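Local coordinates for protein 3-oxo-tetronate kinase (Haemophilus influenzae, PDB 1YZY) that catalyses the ATP-dependent phosphorylation of 3-oxo-tetronate to 3-oxo-tetronate 4-phosphate, as a member of the four-carbon acid sugar kinase family, at residues Ser252-Ser256 with Val257-Lys261; His329-Glu332 with Asn333-Lys337; Ser358-Val361 with Val362-Leu365; Gly373-Ile376 with Ala377-Val380; Glu402-Phe405 with Glu406-Gly410. All coordinates share one frame; numbering follows the deposited sequence.

How the contacts relate
Followed from the N terminus, the five contacts come in series: none nests in or crosses another, and each joins two adjoining segments. Contact 1 turns strand 248-252 into helix 257-266. Contact 2 is a run of turns in helix 324-345 and contact 3 one in helix 355-365; their centres lie about 10 Å apart, and Ala336 CB packs on Ile360 CG1 at 3.9 Å. Contact 4 closes the tight loop between strands 369-375 and 380-385. Contact 5 starts helix 404-410, whose Phe404 CE1 meets Ile376 CG2 of contact 4 at 3.4 Å. Contact 1 is touched by Phe335 of contact 2 and Phe405 of contact 5.

Contact 1 of 5, residues Ser252-Ser256 with Val257-Lys261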
loop_
_atom_site.group_PDB
_atom_site.type_symbol
_atom_site.label_atom_id
_atom_site.label_comp_id
_atom_site.label_asym_id
_atom_site.label_seq_id
_atom_site.Cartn_x
_atom_site.Cartn_y
_atom_site.Cartn_z
ATOM N N SER A 252 -0.747 -13.481 16.268
ATOM C CA SER A 252 -0.545 -12.130 16.803
ATOM C C SER A 252 0.780 -11.913 17.532
ATOM O O SER A 252 1.046 -12.552 18.545
ATOM C CB SER A 252 -1.687 -11.819 17.774
ATOM O OG SER A 252 -1.896 -10.430 17.920
ATOM N N GLY A 253 1.590 -10.979 17.047
ATOM C CA GLY A 253 2.864 -10.710 17.690
ATOM C C GLY A 253 3.084 -9.291 18.188
ATOM O O GLY A 253 4.014 -9.048 18.963
ATOM N N SER A 254 2.260 -8.351 17.733
ATOM C CA SER A 254 2.381 -6.944 18.122
ATOM C C SER A 254 2.018 -6.660 19.572
ATOM O O SER A 254 1.089 -7.238 20.113
ATOM C CB SER A 254 1.519 -6.060 17.210
ATOM O OG SER A 254 1.795 -4.678 17.409
ATOM N N CYS A 255 2.756 -5.750 20.193
ATOM C CA CYS A 255 2.491 -5.378 21.574
ATOM C C CYS A 255 2.055 -3.921 21.689
ATOM O O CYS A 255 2.375 -3.235 22.666
ATOM C CB CYS A 255 3.718 -5.640 22.430
ATOM S SG CYS A 255 4.191 -7.373 22.456
ATOM N N SER A 256 1.380 -3.438 20.651
ATOM C CA SER A 256 0.870 -2.076 20.627
ATOM C C SER A 256 -0.429 -1.994 21.416
ATOM O O SER A 256 -1.108 -2.998 21.623
ATOM C CB SER A 256 0.652 -1.602 19.189
ATOM O OG SER A 256 1.866 -1.106 18.637
ATOM N N VAL A 257 -0.751 -0.796 21.885
ATOM C CA VAL A 257 -1.961 -0.572 22.662
ATOM C C VAL A 257 -3.219 -1.151 22.017
ATOM O O VAL A 257 -4.031 -1.784 22.702
ATOM C CB VAL A 257 -2.175 0.936 22.942
ATOM C CG1 VAL A 257 -1.124 1.432 23.916
ATOM C CG2 VAL A 257 -2.106 1.737 21.634
ATOM N N MET A 258 -3.381 -0.922 20.713
ATOM C CA MET A 258 -4.550 -1.414 19.986
ATOM C C MET A 258 -4.587 -2.935 19.853
ATOM O O MET A 258 -5.648 -3.549 20.002
ATOM C CB MET A 258 -4.646 -0.755 18.607
ATOM C CG MET A 258 -5.837 -1.225 17.787
ATOM S SD MET A 258 -7.337 -1.365 18.781
ATOM C CE MET A 258 -7.839 0.328 18.887
ATOM N N THR A 259 -3.432 -3.539 19.595
ATOM C CA THR A 259 -3.353 -4.987 19.448
ATOM C C THR A 259 -3.636 -5.702 20.774
ATOM O O THR A 259 -4.341 -6.715 20.805
ATOM C CB THR A 259 -1.982 -5.427 18.893
ATOM O OG1 THR A 259 -1.747 -4.782 17.634
ATOM C CG2 THR A 259 -1.948 -6.939 18.688
ATOM N N ASN A 260 -3.097 -5.169 21.865
ATOM C CA ASN A 260 -3.302 -5.755 23.178
ATOM C C ASN A 260 -4.776 -5.830 23.519
ATOM O O ASN A 260 -5.218 -6.763 24.188
ATOM C CB ASN A 260 -2.575 -4.956 24.244
ATOM C CG ASN A 260 -1.335 -5.650 24.730
ATOM O OD1 ASN A 260 -1.387 -6.475 25.646
ATOM N ND2 ASN A 260 -0.203 -5.323 24.127
ATOM N N LYS A 261 -5.529 -4.826 23.083
ATOM C CA LYS A 261 -6.962 -4.785 23.330
ATOM C C LYS A 261 -7.692 -5.761 22.417
ATOM O O LYS A 261 -8.673 -6.379 22.830
ATOM C CB LYS A 261 -7.500 -3.365 23.130
ATOM C CG LYS A 261 -7.007 -2.369 24.174
ATOM C CD LYS A 261 -7.573 -0.973 23.944
ATOM C CE LYS A 261 -7.135 -0.416 22.596
ATOM N NZ LYS A 261 -7.669 0.946 22.336
#
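Thr259, on the first turn of helix 257-266, turns its methyl and its hydroxyl back onto Ser252 at the end of strand 248-252 and Ser254 in the loop after it. Its first torsion (chi1 -57°) puts OG1 beside its own backbone N and CG2 anti to that N. The methyl thereby comes to 3.4 Å from Ser254 O and 3.6 Å from Ser252 OG, while OG1 lies 3.5 Å from Ser254 CB. Within the loop, Ser254 OG accepts a weak, 3.5 Å bond from Ser256 N.

The backbone link is a single firm hydrogen bond, Asn260 N to Ser256 O at 3.0 Å, with an N-H...O angle of 167°. Ser256 is the N-cap residue, yet its side chain makes no capping bond. Asn260 folds its amide back over this turn, bringing ND2 to 3.6 Å from Cys255 C, while the amide hydrogen bond of ND2 goes to Val310 O.

The polar ends also bind neighbouring parts of the chain. Thr259 OG1 is hydrogen-bonded to Lys395 NZ and weakly to Gly397 O; Ser252 OG and Ser254 O are both hydrogen-bonded to Thr309 OG1. Ser254 and Gly397 are assigned to the ATP site by similarity to relatives. The chemistry therefore implies that Thr259 divides its work, its methyl packing on Ser252 and Ser254 and its hydroxyl joining the helix start to the Lys395-Gly397 region, next to the probable nucleotide site.

Contact 2 of 5, residues His329-Glu332 with Asn333-Lys337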
loop_
_atom_site.group_PDB
_atom_site.type_symbol
_atom_site.label_atom_id
_atom_site.label_comp_id
_atom_site.label_asym_id
_atom_site.label_seq_id
_atom_site.Cartn_x
_atom_site.Cartn_y
_atom_site.Cartn_z
ATOM N N HIS A 329 13.769 -12.606 17.542
ATOM C CA HIS A 329 14.026 -13.731 16.644
ATOM C C HIS A 329 13.231 -14.975 17.002
ATOM O O HIS A 329 12.656 -15.620 16.131
ATOM C CB HIS A 329 15.515 -14.086 16.637
ATOM C CG HIS A 329 16.315 -13.347 15.610
ATOM N ND1 HIS A 329 16.246 -13.635 14.264
ATOM C CD2 HIS A 329 17.228 -12.356 15.737
ATOM C CE1 HIS A 329 17.084 -12.856 13.606
ATOM N NE2 HIS A 329 17.693 -12.069 14.477
ATOM N N ALA A 330 13.248 -15.330 18.283
ATOM C CA ALA A 330 12.534 -16.504 18.772
ATOM C C ALA A 330 11.078 -16.463 18.322
ATOM O O ALA A 330 10.571 -17.435 17.769
ATOM C CB ALA A 330 12.618 -16.566 20.286
ATOM N N ILE A 331 10.431 -15.320 18.549
ATOM C CA ILE A 331 9.035 -15.093 18.174
ATOM C C ILE A 331 8.818 -15.164 16.657
ATOM O O ILE A 331 7.873 -15.799 16.192
ATOM C CB ILE A 331 8.542 -13.722 18.712
ATOM C CG1 ILE A 331 8.533 -13.738 20.240
ATOM C CG2 ILE A 331 7.145 -13.406 18.198
ATOM C CD1 ILE A 331 8.238 -12.406 20.874
ATOM N N GLU A 332 9.665 -14.474 15.898
ATOM C CA GLU A 332 9.576 -14.459 14.439
ATOM C C GLU A 332 9.836 -15.821 13.801
ATOM O O GLU A 332 9.163 -16.201 12.847
ATOM C CB GLU A 332 10.552 -13.437 13.861
ATOM C CG GLU A 332 10.137 -11.988 14.067
ATOM C CD GLU A 332 11.211 -10.999 13.631
ATOM O OE1 GLU A 332 12.038 -11.338 12.754
ATOM O OE2 GLU A 332 11.221 -9.870 14.168
ATOM N N ASN A 333 10.865 -16.515 14.275
ATOM C CA ASN A 333 11.199 -17.833 13.750
ATOM C C ASN A 333 10.085 -18.829 14.056
ATOM O O ASN A 333 9.810 -19.724 13.255
ATOM C CB ASN A 333 12.514 -18.345 14.354
ATOM C CG ASN A 333 13.741 -17.709 13.732
ATOM O OD1 ASN A 333 13.813 -17.514 12.515
ATOM N ND2 ASN A 333 14.734 -17.414 14.562
ATOM N N THR A 334 9.462 -18.687 15.224
ATOM C CA THR A 334 8.384 -19.580 15.633
ATOM C C THR A 334 7.138 -19.427 14.762
ATOM O O THR A 334 6.586 -20.423 14.288
ATOM C CB THR A 334 8.013 -19.404 17.134
ATOM O OG1 THR A 334 9.127 -19.776 17.960
ATOM C CG2 THR A 334 6.833 -20.293 17.497
ATOM N N PHE A 335 6.677 -18.191 14.578
ATOM C CA PHE A 335 5.505 -17.934 13.742
ATOM C C PHE A 335 5.771 -18.401 12.317
ATOM O O PHE A 335 4.913 -18.998 11.674
ATOM C CB PHE A 335 5.158 -16.440 13.723
ATOM C CG PHE A 335 4.366 -15.973 14.914
ATOM C CD1 PHE A 335 3.156 -16.576 15.245
ATOM C CD2 PHE A 335 4.811 -14.898 15.679
ATOM C CE1 PHE A 335 2.397 -16.111 16.317
ATOM C CE2 PHE A 335 4.061 -14.427 16.753
ATOM C CZ PHE A 335 2.848 -15.036 17.073
ATOM N N ALA A 336 6.962 -18.105 11.822
ATOM C CA ALA A 336 7.351 -18.480 10.477
ATOM C C ALA A 336 7.338 -19.985 10.271
ATOM O O ALA A 336 6.818 -20.473 9.266
ATOM C CB ALA A 336 8.727 -17.930 10.164
ATOM N N LYS A 337 7.946 -20.722 11.193
ATOM C CA LYS A 337 7.982 -22.173 11.055
ATOM C C LYS A 337 6.627 -22.838 11.293
ATOM O O LYS A 337 6.340 -23.899 10.720
ATOM C CB LYS A 337 9.082 -22.774 11.934
ATOM C CG LYS A 337 10.469 -22.597 11.333
ATOM C CD LYS A 337 11.565 -23.160 12.224
ATOM C CE LYS A 337 12.945 -22.876 11.630
ATOM N NZ LYS A 337 14.062 -23.201 12.564
#
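This is an i to i+4 contact within helix 324-345, in the nucleotide-binding part of the chain, joining His329-Glu332 to the turn that follows. Four backbone hydrogen bonds establish it, running from the N-H groups of Asn333, Thr334, Phe335 and Ala336 to the carbonyls four residues earlier; the first, Asn333 N to His329 O, measures 2.7 Å.

Ala330 O is gripped twice. Thr334 N reaches it at 3.0 Å and Thr334 OG1 at 2.8 Å, from opposite faces of the carbonyl plane. The hydroxyl can do so because it is turned beside its own backbone N (chi1 -64°), so that a buried polar group is satisfied inside its own helix.

On another side, Ile331 and Phe335 run alongside each other in the same direction. The CG2 branch of Ile331 meets Phe335 CE2 at 3.6 Å and CD2 at 3.7 Å. At the exposed surface, Asn333 ND2 stands 4.0 Å from His329 CB, the amide and imidazole planes being 27° apart.

The Glu332 carboxylate lies close to that of Glu356, a like-charged residue of the probable ATP site, and its OE2 is weakly bonded to Ser328 OG. The whole is an i to i+4 helical ladder with a threonine hydroxyl bonded back to its own helix, in a helix packed between helices 277-282 and 355-365.

Contact 3 of 5, residues Ser358-Val361 with Val362-Leu365; sequences SSIV and VQEL
Regular alpha-helical hydrogen bonds join Ser358-Val361 to Val362-Leu365, each N-H reaching the carbonyl four residues back, from Gln363 N to Ser359 O at 2.8 Å up to Leu365 N to Val361 O at 3.2 Å.

On the buried side, Val361 and Leu365 lie side by side and point the same way, CG1 of the valine being 4.0 Å from CD1 of the leucine. Leu365 CG also lies beside Val361 O. Val362, less deeply covered, sets its CG2 methyl beside its own backbone N, and this branch comes to 3.2 Å from Ser358 O.

Toward the surface, the Ile360 side chain reaches forward: CG1 is roughly anti to N (chi1 -152°), and a bend at chi2 (74°) then brings CD1 within 3.6 Å of Gln363 NE2, a van der Waals touch between a methyl and the amide of an extended chain.

Beyond the segments, Val362 leans on Leu392 and Leu394 of strand 391-395, and Val361 on Ala339 of helix 324-345. Ser358 OG is hydrogen-bonded to Gly354 O and Thr352 OG1. A helix sandwiched between strand and second helix, whose first turn, with Gly354 just before it, holds the probable ATP-binding residues Gly354-Thr357, is characteristic of a nucleotide-binding alpha/beta domain.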
loop_
_atom_site.group_PDB
_atom_site.type_symbol
_atom_site.label_atom_id
_atom_site.label_comp_id
_atom_site.label_asym_id
_atom_site.label_seq_id
_atom_site.Cartn_x
_atom_site.Cartn_y
_atom_site.Cartn_z
ATOM N N SER A 358 3.716 -10.075 10.306
ATOM C CA SER A 358 3.118 -10.207 8.983
ATOM C C SER A 358 4.172 -10.424 7.900
ATOM O O SER A 358 3.980 -11.235 6.992
ATOM C CB SER A 358 2.277 -8.961 8.646
ATOM O OG SER A 358 1.260 -8.753 9.607
ATOM N N SER A 359 5.263 -9.666 7.971
ATOM C CA SER A 359 6.337 -9.764 6.987
ATOM C C SER A 359 6.976 -11.145 6.989
ATOM O O SER A 359 7.181 -11.739 5.928
ATOM C CB SER A 359 7.417 -8.701 7.250
ATOM O OG SER A 359 6.950 -7.388 6.977
ATOM N N ILE A 360 7.288 -11.640 8.186
ATOM C CA ILE A 360 7.923 -12.949 8.366
ATOM C C ILE A 360 7.068 -14.112 7.837
ATOM O O ILE A 360 7.596 -15.019 7.183
ATOM C CB ILE A 360 8.320 -13.178 9.862
ATOM C CG1 ILE A 360 9.523 -14.113 9.948
ATOM C CG2 ILE A 360 7.153 -13.724 10.683
ATOM C CD1 ILE A 360 10.821 -13.453 9.536
ATOM N N VAL A 361 5.759 -14.067 8.105
ATOM C CA VAL A 361 4.827 -15.097 7.652
ATOM C C VAL A 361 4.654 -15.083 6.129
ATOM O O VAL A 361 4.500 -16.137 5.507
ATOM C CB VAL A 361 3.452 -14.957 8.355
ATOM C CG1 VAL A 361 2.414 -15.846 7.696
ATOM C CG2 VAL A 361 3.581 -15.313 9.818
ATOM N N VAL A 362 4.628 -13.894 5.535
ATOM C CA VAL A 362 4.506 -13.765 4.088
ATOM C C VAL A 362 5.822 -14.223 3.454
ATOM O O VAL A 362 5.832 -14.811 2.373
ATOM C CB VAL A 362 4.237 -12.289 3.683
ATOM C CG1 VAL A 362 4.439 -12.088 2.173
ATOM C CG2 VAL A 362 2.831 -11.888 4.088
ATOM N N GLN A 363 6.929 -13.898 4.116
ATOM C CA GLN A 363 8.266 -14.262 3.646
ATOM C C GLN A 363 8.445 -15.776 3.605
ATOM O O GLN A 363 8.932 -16.331 2.617
ATOM C CB GLN A 363 9.333 -13.652 4.560
ATOM C CG GLN A 363 10.757 -13.979 4.138
ATOM C CD GLN A 363 11.796 -13.317 5.010
ATOM O OE1 GLN A 363 12.346 -12.272 4.656
ATOM N NE2 GLN A 363 12.081 -13.921 6.156
ATOM N N GLU A 364 8.078 -16.422 4.704
ATOM C CA GLU A 364 8.170 -17.868 4.839
ATOM C C GLU A 364 7.306 -18.614 3.819
ATOM O O GLU A 364 7.771 -19.560 3.174
ATOM C CB GLU A 364 7.768 -18.275 6.258
ATOM C CG GLU A 364 8.011 -19.740 6.570
ATOM C CD GLU A 364 9.482 -20.105 6.547
ATOM O OE1 GLU A 364 10.250 -19.545 7.354
ATOM O OE2 GLU A 364 9.869 -20.954 5.721
ATOM N N LEU A 365 6.045 -18.209 3.685
ATOM C CA LEU A 365 5.144 -18.856 2.736
ATOM C C LEU A 365 5.577 -18.635 1.285
ATOM O O LEU A 365 5.137 -19.346 0.381
ATOM C CB LEU A 365 3.699 -18.406 2.975
ATOM C CG LEU A 365 3.181 -18.552 4.418
ATOM C CD1 LEU A 365 1.706 -18.196 4.477
ATOM C CD2 LEU A 365 3.411 -19.962 4.950
#

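Contact 4 of 5, residues Gly373-Ile376 with Ala377-Val380; sequences GKQI and APGV
Backbone hydrogen bonding dominates where Ile376 and Val380 meet. Ile376 N donates to Val380 O at 2.9 Å, with an N-H...O angle of 145°, and Ala377 N reaches the same oxygen in a weak bond of 3.4 Å. Two successive residues thus face one residue opposite, which is the definition of a classic beta bulge. Inside the loop, Val380 N bonds to Ala377 O at 2.8 Å and closes a type II turn from Ala377 to Val380. Gly379, at its third position, has the positive phi (92°) of such a turn.

Van der Waals contacts accompany these bonds. Ile376 holds CB at 3.2 Å from Val380 O, and its CD1 only grazes Val380 CG1, at 4.4 Å. Gln375 is stretched out with CG anti to its backbone N (chi1 -178°), which lays CG 3.1 Å from Ala377 O and carries the amide on to the proline: NE2 stands 3.8 Å from Pro378 CA and 4.1 Å from its CG.

The turn connects strands 369-375 and 380-385, antiparallel neighbours further paired by backbone bonds of Gly373 and Lys374 to Trp382. Lys374 is also backbone-bonded to Phe241. Next to the turn runs helix 404-410, with Ile376 against Phe404, Tyr407 and Ala408, and Val380 against Phe404.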
loop_
_atom_site.group_PDB
_atom_site.type_symbol
_atom_site.label_atom_id
_atom_site.label_comp_id
_atom_site.label_asym_id
_atom_site.label_seq_id
_atom_site.Cartn_x
_atom_site.Cartn_y
_atom_site.Cartn_z
ATOM N N GLY A 373 -8.537 -7.647 -1.926
ATOM C CA GLY A 373 -9.952 -7.884 -1.716
ATOM C C GLY A 373 -10.656 -6.942 -0.763
ATOM O O GLY A 373 -10.146 -5.871 -0.431
ATOM N N LYS A 374 -11.817 -7.379 -0.284
ATOM C CA LYS A 374 -12.655 -6.585 0.611
ATOM C C LYS A 374 -11.965 -6.030 1.844
ATOM O O LYS A 374 -11.217 -6.722 2.527
ATOM C CB LYS A 374 -13.895 -7.374 1.007
ATOM C CG LYS A 374 -15.102 -6.522 1.322
ATOM C CD LYS A 374 -16.353 -7.335 1.092
ATOM C CE LYS A 374 -17.588 -6.608 1.551
ATOM N NZ LYS A 374 -18.761 -7.518 1.457
ATOM N N GLN A 375 -12.259 -4.767 2.127
ATOM C CA GLN A 375 -11.685 -4.057 3.255
ATOM C C GLN A 375 -12.298 -4.465 4.593
ATOM O O GLN A 375 -13.490 -4.269 4.828
ATOM C CB GLN A 375 -11.835 -2.548 3.034
ATOM C CG GLN A 375 -11.225 -1.669 4.114
ATOM C CD GLN A 375 -11.234 -0.188 3.749
ATOM O OE1 GLN A 375 -10.500 0.253 2.866
ATOM N NE2 GLN A 375 -12.061 0.583 4.438
ATOM N N ILE A 376 -11.472 -5.057 5.450
ATOM C CA ILE A 376 -11.888 -5.484 6.782
ATOM C C ILE A 376 -11.943 -4.242 7.659
ATOM O O ILE A 376 -12.854 -4.067 8.468
ATOM C CB ILE A 376 -10.865 -6.477 7.395
ATOM C CG1 ILE A 376 -10.802 -7.751 6.558
ATOM C CG2 ILE A 376 -11.232 -6.812 8.827
ATOM C CD1 ILE A 376 -9.683 -8.666 6.966
ATOM N N ALA A 377 -10.922 -3.408 7.516
ATOM C CA ALA A 377 -10.796 -2.159 8.253
ATOM C C ALA A 377 -9.911 -1.251 7.398
ATOM O O ALA A 377 -9.228 -1.728 6.486
ATOM C CB ALA A 377 -10.155 -2.409 9.620
ATOM N N PRO A 378 -9.944 0.074 7.645
ATOM C CA PRO A 378 -9.098 0.954 6.831
ATOM C C PRO A 378 -7.643 0.516 6.964
ATOM O O PRO A 378 -7.099 0.471 8.073
ATOM C CB PRO A 378 -9.334 2.335 7.456
ATOM C CG PRO A 378 -10.724 2.235 7.993
ATOM C CD PRO A 378 -10.721 0.857 8.624
ATOM N N GLY A 379 -7.038 0.175 5.832
ATOM C CA GLY A 379 -5.654 -0.262 5.822
ATOM C C GLY A 379 -5.481 -1.766 5.951
ATOM O O GLY A 379 -4.361 -2.268 5.867
ATOM N N VAL A 380 -6.579 -2.491 6.152
ATOM C CA VAL A 380 -6.512 -3.944 6.285
ATOM C C VAL A 380 -7.453 -4.695 5.334
ATOM O O VAL A 380 -8.555 -5.082 5.715
ATOM C CB VAL A 380 -6.821 -4.406 7.734
ATOM C CG1 VAL A 380 -6.395 -5.851 7.924
ATOM C CG2 VAL A 380 -6.122 -3.516 8.745
#

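Contact 5 of 5, residues Glu402-Phe405 with Glu406-Gly410; sequences EDFF and EYAQG
Phe404 presents one ring face to the methyl of Ala408, one turn further along helix 404-410, with Phe404 CE1 and Ala408 CB 4.2 Å apart. The ring reaches this place because its CG stands anti to the backbone N (chi1 174°). Phe405 takes the other course, with CG beside its backbone N, and sets its CE1 at the edge of the Phe404 ring, in the plane of that ring. The two aromatic side chains therefore meet at an edge, while the alanine covers a face.

Asp403 and Tyr407 form a second, more exposed pair. Their side chains pass at a slant, carboxylate and phenol planes 22° apart, without stacking, and the contact is loose: Asp403 OD1 comes to 4.1 Å from Tyr407 CB. The other oxygen, OD2, makes a salt bridge with Lys401. Glu406 brings its CG to 3.6 Å from Asp403 O, and its carboxylate has weak, long ion pairs with Lys265 and Lys269, which probably ease the nearness of the two acids.

Two backbone bonds start the helix, Tyr407 N to Asp403 O at 3.0 Å and Ala408 N to Phe404 O at 2.9 Å, the latter with an N-H...O angle of 170°. Asp403 is the N-cap residue by position, though its side chain does not cap.

With Phe404 and Phe405 inward and Asp403 and Tyr407 toward the surface, this is the first turn of an amphipathic helix. It packs its two phenylalanines against strand 349-353 and helix 257-266 of the nucleotide-binding part, Phe405 also reaching Val250 of strand 248-252.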
loop_
_atom_site.group_PDB
_atom_site.type_symbol
_atom_site.label_atom_id
_atom_site.label_comp_id
_atom_site.label_asym_id
_atom_site.label_seq_id
_atom_site.Cartn_x
_atom_site.Cartn_y
_atom_site.Cartn_z
ATOM N N GLU A 402 -11.452 -2.589 18.091
ATOM C CA GLU A 402 -11.255 -3.600 19.127
ATOM C C GLU A 402 -11.612 -5.030 18.728
ATOM O O GLU A 402 -10.890 -5.972 19.055
ATOM C CB GLU A 402 -12.051 -3.236 20.374
ATOM C CG GLU A 402 -11.619 -1.955 21.041
ATOM C CD GLU A 402 -12.543 -1.577 22.174
ATOM O OE1 GLU A 402 -13.354 -0.642 21.988
ATOM O OE2 GLU A 402 -12.471 -2.227 23.241
ATOM N N ASP A 403 -12.756 -5.191 18.072
ATOM C CA ASP A 403 -13.221 -6.507 17.656
ATOM C C ASP A 403 -12.653 -6.978 16.315
ATOM O O ASP A 403 -13.283 -7.782 15.626
ATOM C CB ASP A 403 -14.755 -6.519 17.613
ATOM C CG ASP A 403 -15.329 -5.702 16.455
ATOM O OD1 ASP A 403 -16.441 -6.048 16.002
ATOM O OD2 ASP A 403 -14.683 -4.732 15.992
ATOM N N PHE A 404 -11.463 -6.507 15.960
ATOM C CA PHE A 404 -10.857 -6.879 14.691
ATOM C C PHE A 404 -10.749 -8.374 14.365
ATOM O O PHE A 404 -11.170 -8.802 13.287
ATOM C CB PHE A 404 -9.481 -6.234 14.527
ATOM C CG PHE A 404 -8.751 -6.699 13.300
ATOM C CD1 PHE A 404 -9.163 -6.289 12.034
ATOM C CD2 PHE A 404 -7.710 -7.620 13.400
ATOM C CE1 PHE A 404 -8.555 -6.798 10.883
ATOM C CE2 PHE A 404 -7.098 -8.134 12.254
ATOM C CZ PHE A 404 -7.523 -7.722 10.994
ATOM N N PHE A 405 -10.159 -9.166 15.256
ATOM C CA PHE A 405 -9.997 -10.593 14.961
ATOM C C PHE A 405 -11.250 -11.354 14.580
ATOM O O PHE A 405 -11.260 -12.022 13.544
ATOM C CB PHE A 405 -9.231 -11.315 16.064
ATOM C CG PHE A 405 -7.813 -10.859 16.192
ATOM C CD1 PHE A 405 -7.011 -10.737 15.062
ATOM C CD2 PHE A 405 -7.295 -10.496 17.425
ATOM C CE1 PHE A 405 -5.716 -10.255 15.157
ATOM C CE2 PHE A 405 -6.003 -10.014 17.534
ATOM C CZ PHE A 405 -5.209 -9.891 16.394
ATOM N N GLU A 406 -12.300 -11.255 15.395
ATOM C CA GLU A 406 -13.549 -11.950 15.077
ATOM C C GLU A 406 -14.254 -11.324 13.873
ATOM O O GLU A 406 -14.837 -12.040 13.049
ATOM C CB GLU A 406 -14.486 -12.017 16.287
ATOM C CG GLU A 406 -14.962 -10.689 16.835
ATOM C CD GLU A 406 -16.044 -10.866 17.895
ATOM O OE1 GLU A 406 -17.142 -11.372 17.557
ATOM O OE2 GLU A 406 -15.792 -10.511 19.071
ATOM N N TYR A 407 -14.175 -9.998 13.762
ATOM C CA TYR A 407 -14.797 -9.282 12.646
ATOM C C TYR A 407 -14.233 -9.724 11.297
ATOM O O TYR A 407 -14.991 -9.964 10.351
ATOM C CB TYR A 407 -14.636 -7.765 12.791
ATOM C CG TYR A 407 -15.358 -7.007 11.704
ATOM C CD1 TYR A 407 -16.740 -7.133 11.549
ATOM C CD2 TYR A 407 -14.660 -6.225 10.787
ATOM C CE1 TYR A 407 -17.409 -6.507 10.504
ATOM C CE2 TYR A 407 -15.321 -5.587 9.733
ATOM C CZ TYR A 407 -16.699 -5.736 9.597
ATOM O OH TYR A 407 -17.367 -5.137 8.549
ATOM N N ALA A 408 -12.906 -9.771 11.202
ATOM C CA ALA A 408 -12.227 -10.198 9.987
ATOM C C ALA A 408 -12.805 -11.526 9.489
ATOM O O ALA A 408 -12.910 -11.760 8.284
ATOM C CB ALA A 408 -10.745 -10.346 10.257
ATOM N N GLN A 409 -13.167 -12.393 10.433
ATOM C CA GLN A 409 -13.739 -13.699 10.123
ATOM C C GLN A 409 -15.247 -13.639 9.882
ATOM O O GLN A 409 -15.781 -14.349 9.025
ATOM C CB GLN A 409 -13.455 -14.670 11.263
ATOM C CG GLN A 409 -11.998 -14.759 11.618
ATOM C CD GLN A 409 -11.732 -15.760 12.708
ATOM O OE1 GLN A 409 -11.201 -15.416 13.760
ATOM N NE2 GLN A 409 -12.090 -17.018 12.457
ATOM N N GLY A 410 -15.928 -12.811 10.665
ATOM C CA GLY A 410 -17.363 -12.675 10.531
ATOM C C GLY A 410 -17.869 -12.387 9.130
ATOM O O GLY A 410 -18.919 -12.896 8.746
#